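Long-range contacts in 3-oxo-glucose-6-phosphate:glutamate aminotransferase (Bacillus subtilis subsp. subtilis, PDB 4K2M), which catalyses the reversible, pyridoxal phosphate-dependent transamination of 3-dehydro-glucose 6-phosphate with glutamate, giving kanosamine 6-phosphate on the way to the antibiotic neotrehalosadiamine: residues D129-G134 and I222-Q227; P142-I147 and Y191-L196. All blocks are in the same frame, centred on the assembly; numbering follows the deposited sequence.

Interaction 1 (D129-G134 and I222-Q227). With O1G (3-deoxy-3-[(E)-({3-hydroxy-2-methyl-5-[(phosphonooxy)methyl]pyridin-4-yl}methylidene)amino]-6-O-phosphono-alpha-D-gluco pyranose), chain C.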
ATOM      1  N   ASP A 129       2.199  -2.483  -8.146  1.00 13.95           N
ATOM      2  CA  ASP A 129       1.446  -3.687  -7.825  1.00 13.01           C
ATOM      3  C   ASP A 129       0.479  -4.046  -8.954  1.00 13.60           C
ATOM      4  O   ASP A 129       0.279  -5.225  -9.245  1.00 15.40           O
ATOM      5  CB  ASP A 129       0.675  -3.515  -6.509  1.00 18.16           C
ATOM      6  CG  ASP A 129       1.598  -3.427  -5.293  1.00 29.68           C
ATOM      7  OD1 ASP A 129       2.274  -4.431  -4.997  1.00 37.43           O
ATOM      8  OD2 ASP A 129       1.643  -2.352  -4.642  1.00 35.15           O
ATOM      9  N   ALA A 130      -0.112  -3.036  -9.578  1.00 13.51           N
ATOM     10  CA  ALA A 130      -0.997  -3.272 -10.707  1.00  9.93           C
ATOM     11  C   ALA A 130      -0.263  -4.023 -11.833  1.00 13.53           C
ATOM     12  O   ALA A 130      -0.794  -4.976 -12.417  1.00 13.37           O
ATOM     13  CB  ALA A 130      -1.562  -1.944 -11.226  1.00 12.73           C
ATOM     14  N   ILE A 131       0.959  -3.605 -12.148  1.00 13.44           N
ATOM     15  CA  ILE A 131       1.702  -4.285 -13.207  1.00 11.95           C
ATOM     16  C   ILE A 131       2.057  -5.706 -12.783  1.00 14.28           C
ATOM     17  O   ILE A 131       1.910  -6.657 -13.557  1.00 14.14           O
ATOM     18  CB  ILE A 131       2.970  -3.499 -13.585  1.00 11.09           C
ATOM     19  CG1 ILE A 131       2.580  -2.099 -14.070  1.00 14.70           C
ATOM     20  CG2 ILE A 131       3.770  -4.281 -14.665  1.00 12.85           C
ATOM     21  CD1 ILE A 131       3.757  -1.117 -14.110  1.00 16.83           C
ATOM     22  N   MET A 132       2.529  -5.855 -11.548  1.00 12.86           N
ATOM     23  CA  MET A 132       2.928  -7.163 -11.050  1.00 12.64           C
ATOM     24  C   MET A 132       1.764  -8.143 -11.033  1.00 11.34           C
ATOM     25  O   MET A 132       1.873  -9.275 -11.519  1.00 14.45           O
ATOM     26  CB  MET A 132       3.523  -7.028  -9.642  1.00 15.08           C
ATOM     27  CG  MET A 132       4.130  -8.291  -9.133  1.00 19.88           C
ATOM     28  SD  MET A 132       4.747  -7.988  -7.465  1.00 27.11           S
ATOM     29  CE  MET A 132       3.216  -7.643  -6.599  1.00 30.71           C
ATOM     30  N   ILE A 133       0.634  -7.708 -10.492  1.00 13.32           N
ATOM     31  CA  ILE A 133      -0.551  -8.548 -10.474  1.00 13.86           C
ATOM     32  C   ILE A 133      -1.050  -8.853 -11.888  1.00 13.39           C
ATOM     33  O   ILE A 133      -1.411 -10.001 -12.195  1.00 14.60           O
ATOM     34  CB  ILE A 133      -1.650  -7.888  -9.627  1.00 14.01           C
ATOM     35  CG1 ILE A 133      -1.245  -7.960  -8.151  1.00 19.70           C
ATOM     36  CG2 ILE A 133      -2.967  -8.602  -9.805  1.00 14.61           C
ATOM     37  CD1 ILE A 133      -2.009  -6.953  -7.279  1.00 23.08           C
ATOM     38  N   GLY A 134      -1.053  -7.849 -12.759  1.00 15.48           N
ATOM     39  CA  GLY A 134      -1.527  -8.063 -14.120  1.00 13.26           C
ATOM     40  C   GLY A 134      -0.701  -9.119 -14.845  1.00 12.62           C
ATOM     41  O   GLY A 134      -1.238  -9.990 -15.528  1.00 14.07           O
ATOM     42  N   ILE A 222       0.346  -5.958 -21.892  1.00 12.42           N
ATOM     43  CA  ILE A 222      -0.059  -5.265 -20.686  1.00 10.18           C
ATOM     44  C   ILE A 222       0.592  -3.905 -20.773  1.00 15.13           C
ATOM     45  O   ILE A 222       1.816  -3.806 -20.903  1.00 15.92           O
ATOM     46  CB  ILE A 222       0.368  -6.043 -19.412  1.00 12.40           C
ATOM     47  CG1 ILE A 222       0.202  -5.168 -18.163  1.00 17.11           C
ATOM     48  CG2 ILE A 222       1.798  -6.596 -19.544  1.00 19.02           C
ATOM     49  CD1 ILE A 222       0.288  -5.970 -16.846  1.00 18.14           C
ATOM     50  N   GLU A 223      -0.211  -2.849 -20.735  1.00 14.63           N
ATOM     51  CA  GLU A 223       0.354  -1.525 -20.953  1.00 15.92           C
ATOM     52  C   GLU A 223       0.518  -0.805 -19.628  1.00 18.18           C
ATOM     53  O   GLU A 223      -0.337  -0.898 -18.743  1.00 16.40           O
ATOM     54  CB  GLU A 223      -0.506  -0.709 -21.912  1.00 21.04           C
ATOM     55  CG  GLU A 223      -1.886  -0.428 -21.383  1.00 17.75           C
ATOM     56  CD  GLU A 223      -2.757   0.328 -22.354  1.00 24.36           C
ATOM     57  OE1 GLU A 223      -2.241   0.878 -23.351  1.00 22.74           O
ATOM     58  OE2 GLU A 223      -3.978   0.377 -22.105  1.00 22.26           O
ATOM     59  N   ASP A 224       1.650  -0.123 -19.480  1.00 13.87           N
ATOM     60  CA  ASP A 224       1.920   0.669 -18.292  1.00 13.73           C
ATOM     61  C   ASP A 224       1.436   2.056 -18.652  1.00 12.26           C
ATOM     62  O   ASP A 224       2.128   2.810 -19.339  1.00 12.02           O
ATOM     63  CB  ASP A 224       3.424   0.690 -18.020  1.00 15.45           C
ATOM     64  CG  ASP A 224       3.797   1.545 -16.837  1.00 17.59           C
ATOM     65  OD1 ASP A 224       2.979   2.378 -16.392  1.00 17.51           O
ATOM     66  OD2 ASP A 224       4.935   1.398 -16.364  1.00 15.21           O
ATOM     67  N   ALA A 225       0.238   2.395 -18.193  1.00 13.94           N
ATOM     68  CA  ALA A 225      -0.328   3.708 -18.456  1.00 14.83           C
ATOM     69  C   ALA A 225      -0.314   4.491 -17.155  1.00 14.90           C
ATOM     70  O   ALA A 225      -1.164   5.364 -16.925  1.00 14.10           O
ATOM     71  CB  ALA A 225      -1.751   3.571 -18.985  1.00 14.38           C
ATOM     72  N   CYS A 226       0.644   4.175 -16.283  1.00 12.30           N
ATOM     73  CA  CYS A 226       0.674   4.843 -14.984  1.00 13.86           C
ATOM     74  C   CYS A 226       0.790   6.369 -15.071  1.00 15.14           C
ATOM     75  O   CYS A 226       0.314   7.086 -14.173  1.00 16.44           O
ATOM     76  CB  CYS A 226       1.748   4.235 -14.078  1.00 15.36           C
ATOM     77  SG  CYS A 226       1.304   2.551 -13.558  1.00 17.36           S
ATOM     78  N   GLN A 227       1.358   6.872 -16.172  1.00 13.44           N
ATOM     79  CA  GLN A 227       1.459   8.326 -16.379  1.00 13.57           C
ATOM     80  C   GLN A 227       0.465   8.842 -17.423  1.00 15.90           C
ATOM     81  O   GLN A 227       0.544   9.995 -17.829  1.00 17.55           O
ATOM     82  CB  GLN A 227       2.872   8.696 -16.842  1.00 12.55           C
ATOM     83  CG  GLN A 227       3.931   8.519 -15.753  1.00 13.81           C
ATOM     84  CD  GLN A 227       5.331   8.873 -16.238  1.00 16.03           C
ATOM     85  OE1 GLN A 227       5.505   9.399 -17.338  1.00 15.55           O
ATOM     86  NE2 GLN A 227       6.336   8.578 -15.418  1.00 20.71           N
TER
HETATM   87  P   O1G C 501       3.427   3.646  -8.446  1.00 18.25           P
HETATM   88  C3A O1G C 501       5.655   5.379 -13.525  1.00 19.79           C
HETATM   89  O3  O1G C 501       6.018   6.672 -13.698  1.00 26.82           O
HETATM   90  C1  O1G C 501       8.507   9.411  -9.507  1.00 25.70           C
HETATM   91  N1' O1G C 501       5.169   3.223 -14.368  1.00 19.07           N
HETATM   92  C2  O1G C 501       7.909   8.509 -10.590  1.00 29.37           C
HETATM   93  O2  O1G C 501       7.798   9.397 -11.753  1.00 22.60           O
HETATM   94  C9A O1G C 501       5.537   4.493 -14.600  1.00 15.95           C
HETATM   95  C2A O1G C 501       5.794   4.906 -16.039  1.00 19.04           C
HETATM   96  C3  O1G C 501       6.545   7.906 -10.208  1.00 25.51           C
HETATM   97  N3' O1G C 501       6.292   6.885 -11.241  1.00 26.32           N
HETATM   98  O1  O1G C 501       7.785  10.646  -9.383  1.00 31.21           O
HETATM   99  C4  O1G C 501       6.541   7.336  -8.776  1.00 24.51           C
HETATM  100  O4  O1G C 501       5.129   7.291  -8.489  1.00 24.61           O
HETATM  101  C4A O1G C 501       5.400   4.953 -12.233  1.00 17.86           C
HETATM  102  C4B O1G C 501       5.543   5.861 -11.076  1.00 20.65           C
HETATM  103  C5  O1G C 501       7.122   8.395  -7.840  1.00 21.20           C
HETATM  104  O5  O1G C 501       8.451   8.763  -8.229  1.00 27.10           O
HETATM  105  C5A O1G C 501       5.025   3.629 -12.020  1.00 19.33           C
HETATM  106  C5T O1G C 501       4.710   2.976 -10.664  1.00 17.29           C
HETATM  107  C6  O1G C 501       7.365   7.903  -6.441  1.00 24.29           C
HETATM  108  C6A O1G C 501       4.924   2.783 -13.113  1.00 20.63           C
HETATM  109  OP1 O1G C 501       3.819   2.250  -8.011  1.00 15.72           O
HETATM  110  OP2 O1G C 501       1.982   3.944  -8.223  1.00 15.08           O
HETATM  111  OP3 O1G C 501       4.419   4.711  -7.924  1.00 18.05           O
HETATM  112  OP4 O1G C 501       3.558   3.627 -10.080  1.00 19.04           O
HETATM  113  O6  O1G C 501       7.648   8.880  -5.513  1.00 25.48           O
HETATM  114  P'  O1G C 501       7.168   8.725  -3.986  1.00 24.17           P
HETATM  115  OP6 O1G C 501       5.656   8.694  -4.036  1.00 21.28           O
HETATM  116  OP7 O1G C 501       7.784   7.471  -3.409  1.00 23.94           O
HETATM  117  OP8 O1G C 501       7.722  10.004  -3.350  1.00 22.75           O
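Ile131 and Gly134, on one flank of helix 127-137, rest on Ile222 and Asp224 of strand 220-224, where a helix packs on the central sheet of the aspartate aminotransferase fold beside the cofactor. Helix and strand run nearly antiparallel, at 171°, with their axes 9.6 Å apart at the closest.

The apolar contacts come first. Ile222 sends its CD1 up against the helix backbone, 3.7 Å from Ile131 O and 3.9 Å from Gly134 C; with no side chain at Gly134, the methyl can sit directly on the main chain. Its CG1 lies anti to the backbone N (chi1 168°), which carries CD1 to the helix. Ile131 reaches the other way, along the strand: its CD1 stands 4.4 Å from Cys226 SG and 3.6 Å from Asp224 OD2, so a methyl covers one flank of the carboxylate.

Polar contacts fix that carboxylate. Asp224 OD1 accepts from Cys226 N at 2.9 Å, met nearly end-on along the C-O bond, which makes an Asx turn, while OD2 also bonds to Thr156 OG1 on helix 154-163. Thus anchored, OD2 lies 2.7 Å from N1' of the pyridine ring of the external aldimine, the aspartate-pyridine pairing familiar in fold-type I aminotransferases.

Cys226 lies over one face of the same ring, its CB above N1' and C6A and its SG also over the C6A side. Gln227, whose OE1 is held by Tyr201 N, extends its chain past the ring's methyl group and donates from NE2 to O1G O3 at 2.6 Å.

Interaction 2 (P142-I147 and Y191-L196); sequences PGDEVI and YTKFIL
Glu145 to Ile147 pair in parallel with Thr192 to Ile195, neighbouring strands of the central sheet of the aminotransferase fold, crossing at -33° with a beta bulge that shifts the register by one at Lys193. Glu145 N donates to Tyr191 O from above the carbonyl plane, and Glu145 O then takes Lys193 N, almost straight at 3.0 Å, plus a weak second bond from Phe194 N. Beyond the bulge, Ile147 N donates to Phe194 O and Ile147 O accepts from Leu196 N at 2.8 Å.

On one face Val146 straddles two neighbours: CG2 meets Phe194 CD2 at 3.9 Å, and CG1, anti to the backbone N (chi1 178°), packs on Leu196 CB at 3.7 Å. Val160 of helix 154-163 covers both Val146 and Leu196. On the opposite face Ile147 CD1 touches Thr192 CG2 at 3.7 Å.

The outer end is polar. The Glu145 carboxylate lies across Tyr191 CB, and its OE1 bonds to Thr189 OG1; a water links OE1 to Thr192 OG1, which in turn accepts from Thr189 N. Lys193 lays its CG against the carboxylate carbon of Asp144, whose OD2 is held by Asn141 N. Bends at chi2 and chi4 fold the lysine back, leaving NZ 4.1 Å from Asp144 OD1, too far for a salt bridge; NZ makes a weak hydrogen bond to Pro190 O instead.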
ATOM      1  N   PRO A 142       7.912 -17.997 -14.132  1.00 26.06           N
ATOM      2  CA  PRO A 142       9.307 -17.554 -14.022  1.00 21.54           C
ATOM      3  C   PRO A 142      10.084 -17.878 -15.291  1.00 24.18           C
ATOM      4  O   PRO A 142       9.924 -18.970 -15.855  1.00 23.97           O
ATOM      5  CB  PRO A 142       9.839 -18.384 -12.849  1.00 25.96           C
ATOM      6  CG  PRO A 142       8.634 -18.620 -12.006  1.00 34.35           C
ATOM      7  CD  PRO A 142       7.512 -18.838 -12.989  1.00 30.79           C
ATOM      8  N   GLY A 143      10.873 -16.919 -15.764  1.00 18.21           N
ATOM      9  CA  GLY A 143      11.632 -17.084 -16.985  1.00 17.51           C
ATOM     10  C   GLY A 143      10.965 -16.541 -18.237  1.00 20.10           C
ATOM     11  O   GLY A 143      11.638 -16.373 -19.262  1.00 22.94           O
ATOM     12  N   ASP A 144       9.656 -16.288 -18.176  1.00 15.98           N
ATOM     13  CA  ASP A 144       8.938 -15.730 -19.313  1.00 14.97           C
ATOM     14  C   ASP A 144       9.517 -14.364 -19.641  1.00 17.32           C
ATOM     15  O   ASP A 144       9.766 -13.558 -18.740  1.00 18.36           O
ATOM     16  CB  ASP A 144       7.461 -15.517 -18.975  1.00 16.95           C
ATOM     17  CG  ASP A 144       6.644 -16.789 -19.028  1.00 24.35           C
ATOM     18  OD1 ASP A 144       7.162 -17.834 -19.475  1.00 19.45           O
ATOM     19  OD2 ASP A 144       5.458 -16.729 -18.628  1.00 19.60           O
ATOM     20  N   GLU A 145       9.701 -14.098 -20.925  1.00 15.04           N
ATOM     21  CA  GLU A 145      10.291 -12.840 -21.344  1.00 14.23           C
ATOM     22  C   GLU A 145       9.222 -11.772 -21.588  1.00 13.56           C
ATOM     23  O   GLU A 145       8.124 -12.045 -22.090  1.00 15.88           O
ATOM     24  CB  GLU A 145      11.180 -13.036 -22.576  1.00 17.46           C
ATOM     25  CG  GLU A 145      12.528 -13.686 -22.234  1.00 16.24           C
ATOM     26  CD  GLU A 145      13.365 -14.032 -23.454  1.00 21.53           C
ATOM     27  OE1 GLU A 145      12.942 -13.749 -24.599  1.00 21.88           O
ATOM     28  OE2 GLU A 145      14.462 -14.600 -23.250  1.00 21.48           O
ATOM     29  N   VAL A 146       9.562 -10.543 -21.222  1.00 13.09           N
ATOM     30  CA  VAL A 146       8.644  -9.417 -21.348  1.00 12.88           C
ATOM     31  C   VAL A 146       9.373  -8.318 -22.088  1.00  9.49           C
ATOM     32  O   VAL A 146      10.336  -7.759 -21.561  1.00 13.92           O
ATOM     33  CB  VAL A 146       8.260  -8.876 -19.947  1.00 13.88           C
ATOM     34  CG1 VAL A 146       7.316  -7.653 -20.084  1.00 13.46           C
ATOM     35  CG2 VAL A 146       7.607  -9.969 -19.107  1.00 15.59           C
ATOM     36  N   ILE A 147       8.945  -8.026 -23.314  1.00  9.70           N
ATOM     37  CA  ILE A 147       9.590  -6.995 -24.110  1.00 10.34           C
ATOM     38  C   ILE A 147       9.131  -5.616 -23.627  1.00 13.32           C
ATOM     39  O   ILE A 147       7.928  -5.364 -23.482  1.00 15.91           O
ATOM     40  CB  ILE A 147       9.267  -7.179 -25.600  1.00 10.39           C
ATOM     41  CG1 ILE A 147       9.931  -8.470 -26.118  1.00 14.10           C
ATOM     42  CG2 ILE A 147       9.750  -5.972 -26.399  1.00 13.64           C
ATOM     43  CD1 ILE A 147       9.555  -8.791 -27.586  1.00 15.59           C
ATOM     44  N   TYR A 191      10.699 -17.741 -25.747  1.00 16.37           N
ATOM     45  CA  TYR A 191      10.330 -17.446 -24.361  1.00 17.92           C
ATOM     46  C   TYR A 191       9.481 -16.185 -24.196  1.00 15.76           C
ATOM     47  O   TYR A 191       8.964 -15.931 -23.100  1.00 18.23           O
ATOM     48  CB  TYR A 191      11.568 -17.380 -23.468  1.00 16.38           C
ATOM     49  CG  TYR A 191      12.074 -18.750 -23.100  1.00 27.51           C
ATOM     50  CD1 TYR A 191      12.209 -19.127 -21.775  1.00 32.76           C
ATOM     51  CD2 TYR A 191      12.368 -19.683 -24.083  1.00 39.17           C
ATOM     52  CE1 TYR A 191      12.653 -20.394 -21.439  1.00 67.37           C
ATOM     53  CE2 TYR A 191      12.808 -20.948 -23.761  1.00 48.24           C
ATOM     54  CZ  TYR A 191      12.950 -21.299 -22.440  1.00 54.62           C
ATOM     55  OH  TYR A 191      13.394 -22.562 -22.127  1.00 69.90           O
ATOM     56  N   THR A 192       9.320 -15.404 -25.263  1.00 13.27           N
ATOM     57  CA  THR A 192       8.563 -14.149 -25.160  1.00 14.34           C
ATOM     58  C   THR A 192       7.087 -14.458 -24.932  1.00 18.24           C
ATOM     59  O   THR A 192       6.483 -15.227 -25.674  1.00 17.94           O
ATOM     60  CB  THR A 192       8.661 -13.298 -26.438  1.00 15.65           C
ATOM     61  OG1 THR A 192      10.030 -13.187 -26.835  1.00 17.18           O
ATOM     62  CG2 THR A 192       8.062 -11.876 -26.190  1.00 15.47           C
ATOM     63  N   LYS A 193       6.500 -13.854 -23.908  1.00 15.24           N
ATOM     64  CA  LYS A 193       5.086 -14.054 -23.635  1.00 17.18           C
ATOM     65  C   LYS A 193       4.341 -12.729 -23.594  1.00 15.83           C
ATOM     66  O   LYS A 193       3.132 -12.692 -23.824  1.00 13.77           O
ATOM     67  CB  LYS A 193       4.900 -14.825 -22.319  1.00 16.71           C
ATOM     68  CG  LYS A 193       5.410 -16.272 -22.354  1.00 31.11           C
ATOM     69  CD  LYS A 193       4.782 -17.042 -23.511  1.00 32.65           C
ATOM     70  CE  LYS A 193       5.215 -18.511 -23.533  1.00 46.05           C
ATOM     71  NZ  LYS A 193       6.693 -18.647 -23.480  1.00 48.91           N
ATOM     72  N   PHE A 194       5.065 -11.638 -23.331  1.00 16.23           N
ATOM     73  CA  PHE A 194       4.429 -10.331 -23.112  1.00 12.57           C
ATOM     74  C   PHE A 194       5.119  -9.188 -23.830  1.00 13.49           C
ATOM     75  O   PHE A 194       6.336  -9.206 -23.999  1.00 13.06           O
ATOM     76  CB  PHE A 194       4.471  -9.979 -21.620  1.00 12.11           C
ATOM     77  CG  PHE A 194       3.753 -10.962 -20.755  1.00 15.67           C
ATOM     78  CD1 PHE A 194       2.394 -10.826 -20.525  1.00 22.30           C
ATOM     79  CD2 PHE A 194       4.431 -12.020 -20.177  1.00 17.18           C
ATOM     80  CE1 PHE A 194       1.722 -11.745 -19.730  1.00 24.09           C
ATOM     81  CE2 PHE A 194       3.764 -12.939 -19.377  1.00 21.19           C
ATOM     82  CZ  PHE A 194       2.411 -12.799 -19.153  1.00 27.26           C
ATOM     83  N   ILE A 195       4.338  -8.182 -24.212  1.00 13.26           N
ATOM     84  CA  ILE A 195       4.876  -6.871 -24.554  1.00 11.38           C
ATOM     85  C   ILE A 195       4.336  -5.890 -23.517  1.00 14.10           C
ATOM     86  O   ILE A 195       3.134  -5.884 -23.242  1.00 12.64           O
ATOM     87  CB  ILE A 195       4.413  -6.388 -25.929  1.00 11.63           C
ATOM     88  CG1 ILE A 195       4.699  -7.445 -27.001  1.00 14.01           C
ATOM     89  CG2 ILE A 195       5.138  -5.117 -26.290  1.00 13.46           C
ATOM     90  CD1 ILE A 195       4.245  -7.006 -28.412  1.00 14.50           C
ATOM     91  N   LEU A 196       5.215  -5.056 -22.963  1.00 11.82           N
ATOM     92  CA  LEU A 196       4.836  -4.097 -21.905  1.00  9.58           C
ATOM     93  C   LEU A 196       5.233  -2.699 -22.360  1.00 12.65           C
ATOM     94  O   LEU A 196       6.271  -2.172 -21.961  1.00 12.46           O
ATOM     95  CB  LEU A 196       5.555  -4.468 -20.597  1.00 10.85           C
ATOM     96  CG  LEU A 196       4.982  -4.060 -19.238  1.00 22.57           C
ATOM     97  CD1 LEU A 196       5.959  -4.434 -18.123  1.00 14.60           C
ATOM     98  CD2 LEU A 196       4.631  -2.596 -19.169  1.00 21.56           C
TER
HETATM   99  O   HOH W   1       8.506 -18.468 -21.888  1.00 38.07           O
HETATM  100  O   HOH W   2      11.750 -11.637 -25.914  1.00 19.09           O

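From the N terminus, helix 127-137 comes first and leads directly into strand 145-148. Interaction 2 then closes the smaller loop when the chain, after helix 154-163 and strand 166-169, returns as strand 192-195. Interaction 1 closes the larger loop at strand 220-224, so interaction 2 is nested inside it. The two meet within one sheet, since strands 192-195 and 220-224 are neighbours, with Ile222 N 3.1 Å from Ile195 O, a probable hydrogen bond. Leu196 bridges them in side-chain packing too: its CD2 lies 3.7 Å from Asp224 CB and its CD1 touches Ile131 CG2, joining helix, sheet and the cofactor-side aspartate.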